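Local coordinates for PCF11 protein (Saccharomyces cerevisiae, PDB 1SZ9) that binds the carboxy-terminal domain of RNA polymerase II through its CTD-interacting domain and probably acts in 3'-end processing of mRNA, at residues 39-44 / 79-84. Numbering follows the deposited sequence.
Sequences SCAQYF and TIYFSR
Ala-41 and Tyr-81 make the one side-chain contact between the first turn of helix 41-54 and the short helix 78-83, two elements of the all-helical CTD-interacting domain, whose helices pack in the manner of armadillo repeats. The pair illustrates how one aromatic ring can bridge two helix backbones; the closest CA pair, Gln-42 CA and Tyr-81 CA, is 7.3 Å apart.

The apolar part of the contact is small and one-sided. Both CB atoms point across the gap, but the methyl of Ala-41 is short and the ring covers most of the way, bringing Tyr-81 CE2 to 3.9 Å from Ala-41 CB. The methyl approaches obliquely, with Tyr-81 CD2 4.2 Å from Ala-41 CB. In Tyr-81 the ring carbon CG stands anti to the carbonyl carbon (chi1 -62°), which swings the phenol toward helix 41-54. Pro-77 also touches Ala-41, and Val-45, one turn further along helix 41-54, lies against Tyr-81. Phe-82, which is buried, packs on Val-45 and Ile-48 of helix 41-54 and on Leu-67 of helix 57-73.

The hydrogen bonds lie within the segments or lead elsewhere, not between the two. Cys-40 occupies the N-cap position of helix 41-54, and Cys-40 O accepts a hydrogen bond from Phe-44 N at 3.1 Å; this oxygen also sits over one face of the Phe-44 ring, offset toward the rim. On the other segment, Ser-83 OG donates to Thr-79 O at 2.6 Å, nearly in line with the carbonyl (164°), and is also hydrogen-bonded to Glu-124 N. Between the helices, Gln-42 N lies at the edge of the Tyr-81 ring, near its plane, 4.2 Å from Tyr-81 CE2.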
loop_
_atom_site.group_PDB
_atom_site.type_symbol
_atom_site.label_atom_id
_atom_site.label_comp_id
_atom_site.label_asym_id
_atom_site.label_seq_id
_atom_site.Cartn_x
_atom_site.Cartn_y
_atom_site.Cartn_z
ATOM N N SER A 39 5.672 -8.424 15.086
ATOM C CA SER A 39 5.223 -9.793 15.289
ATOM C C SER A 39 3.824 -10.008 14.690
ATOM O O SER A 39 3.420 -11.148 14.442
ATOM C CB SER A 39 5.229 -10.129 16.789
ATOM O OG SER A 39 4.790 -9.020 17.565
ATOM N N CYS A 40 3.090 -8.917 14.453
ATOM C CA CYS A 40 1.738 -9.003 13.876
ATOM C C CYS A 40 1.714 -8.571 12.416
ATOM O O CYS A 40 0.641 -8.369 11.841
ATOM C CB CYS A 40 0.759 -8.094 14.636
ATOM S SG CYS A 40 0.462 -8.511 16.366
ATOM N N ALA A 41 2.897 -8.406 11.831
ATOM C CA ALA A 41 3.023 -7.954 10.454
ATOM C C ALA A 41 2.070 -8.610 9.447
ATOM O O ALA A 41 1.368 -7.921 8.705
ATOM C CB ALA A 41 4.472 -8.117 9.991
ATOM N N GLN A 42 2.032 -9.931 9.396
ATOM C CA GLN A 42 1.142 -10.556 8.424
ATOM C C GLN A 42 -0.334 -10.169 8.628
ATOM O O GLN A 42 -1.096 -10.067 7.653
ATOM C CB GLN A 42 1.316 -12.076 8.433
ATOM C CG GLN A 42 0.376 -12.781 7.462
ATOM C CD GLN A 42 0.864 -14.158 7.056
ATOM O OE1 GLN A 42 1.563 -14.837 7.816
ATOM N NE2 GLN A 42 0.482 -14.587 5.847
ATOM N N TYR A 43 -0.735 -9.933 9.878
ATOM C CA TYR A 43 -2.111 -9.538 10.163
ATOM C C TYR A 43 -2.368 -8.153 9.611
ATOM O O TYR A 43 -3.414 -7.905 9.027
ATOM C CB TYR A 43 -2.391 -9.554 11.666
ATOM C CG TYR A 43 -2.388 -10.952 12.226
ATOM C CD1 TYR A 43 -3.273 -11.913 11.736
ATOM C CD2 TYR A 43 -1.471 -11.336 13.202
ATOM C CE1 TYR A 43 -3.241 -13.214 12.192
ATOM C CE2 TYR A 43 -1.431 -12.647 13.670
ATOM C CZ TYR A 43 -2.316 -13.576 13.158
ATOM O OH TYR A 43 -2.273 -14.875 13.593
ATOM N N PHE A 44 -1.403 -7.258 9.794
ATOM C CA PHE A 44 -1.533 -5.893 9.287
ATOM C C PHE A 44 -1.542 -5.908 7.751
ATOM O O PHE A 44 -2.306 -5.185 7.124
ATOM C CB PHE A 44 -0.389 -5.018 9.809
ATOM C CG PHE A 44 -0.345 -4.908 11.311
ATOM C CD1 PHE A 44 -1.479 -5.155 12.077
ATOM C CD2 PHE A 44 0.824 -4.516 11.961
ATOM C CE1 PHE A 44 -1.456 -5.013 13.474
ATOM C CE2 PHE A 44 0.859 -4.369 13.355
ATOM C CZ PHE A 44 -0.290 -4.620 14.110
ATOM N N THR A 79 7.861 -4.595 3.287
ATOM C CA THR A 79 8.261 -4.453 1.894
ATOM C C THR A 79 8.254 -5.831 1.219
ATOM O O THR A 79 7.906 -5.965 0.042
ATOM C CB THR A 79 9.693 -3.869 1.766
ATOM O OG1 THR A 79 10.557 -4.553 2.680
ATOM C CG2 THR A 79 9.715 -2.359 2.046
ATOM N N ILE A 80 8.651 -6.852 1.976
ATOM C CA ILE A 80 8.693 -8.218 1.468
ATOM C C ILE A 80 7.287 -8.788 1.362
ATOM O O ILE A 80 6.893 -9.290 0.309
ATOM C CB ILE A 80 9.549 -9.131 2.393
ATOM C CG1 ILE A 80 11.008 -8.656 2.376
ATOM C CG2 ILE A 80 9.462 -10.583 1.944
ATOM C CD1 ILE A 80 11.881 -9.317 3.424
ATOM N N TYR A 81 6.524 -8.700 2.445
ATOM C CA TYR A 81 5.168 -9.232 2.451
ATOM C C TYR A 81 4.209 -8.608 1.437
ATOM O O TYR A 81 3.496 -9.335 0.761
ATOM C CB TYR A 81 4.563 -9.125 3.848
ATOM C CG TYR A 81 5.295 -9.923 4.913
ATOM C CD1 TYR A 81 6.397 -10.732 4.589
ATOM C CD2 TYR A 81 4.886 -9.865 6.243
ATOM C CE1 TYR A 81 7.074 -11.461 5.571
ATOM C CE2 TYR A 81 5.548 -10.586 7.235
ATOM C CZ TYR A 81 6.643 -11.380 6.894
ATOM O OH TYR A 81 7.310 -12.065 7.880
ATOM N N PHE A 82 4.166 -7.273 1.344
ATOM C CA PHE A 82 3.269 -6.607 0.382
ATOM C C PHE A 82 3.677 -6.868 -1.071
ATOM O O PHE A 82 2.844 -6.758 -1.971
ATOM C CB PHE A 82 3.242 -5.085 0.608
ATOM C CG PHE A 82 2.367 -4.649 1.745
ATOM C CD1 PHE A 82 0.983 -4.915 1.723
ATOM C CD2 PHE A 82 2.905 -3.939 2.827
ATOM C CE1 PHE A 82 0.143 -4.473 2.761
ATOM C CE2 PHE A 82 2.080 -3.500 3.859
ATOM C CZ PHE A 82 0.693 -3.766 3.828
ATOM N N SER A 83 4.951 -7.200 -1.304
ATOM C CA SER A 83 5.430 -7.460 -2.669
ATOM C C SER A 83 4.692 -8.605 -3.345
ATOM O O SER A 83 4.551 -8.604 -4.562
ATOM C CB SER A 83 6.926 -7.822 -2.706
ATOM O OG SER A 83 7.749 -6.690 -2.499
ATOM N N ARG A 84 4.246 -9.582 -2.561
ATOM C CA ARG A 84 3.584 -10.735 -3.148
ATOM C C ARG A 84 2.319 -10.455 -3.950
ATOM O O ARG A 84 2.158 -10.994 -5.044
ATOM C CB ARG A 84 3.272 -11.799 -2.088
ATOM C CG ARG A 84 2.638 -13.050 -2.718
ATOM C CD ARG A 84 2.720 -14.246 -1.805
ATOM N NE ARG A 84 4.090 -14.460 -1.344
ATOM C CZ ARG A 84 4.387 -15.110 -0.228
ATOM N NH1 ARG A 84 3.403 -15.610 0.511
ATOM N NH2 ARG A 84 5.649 -15.214 0.178
#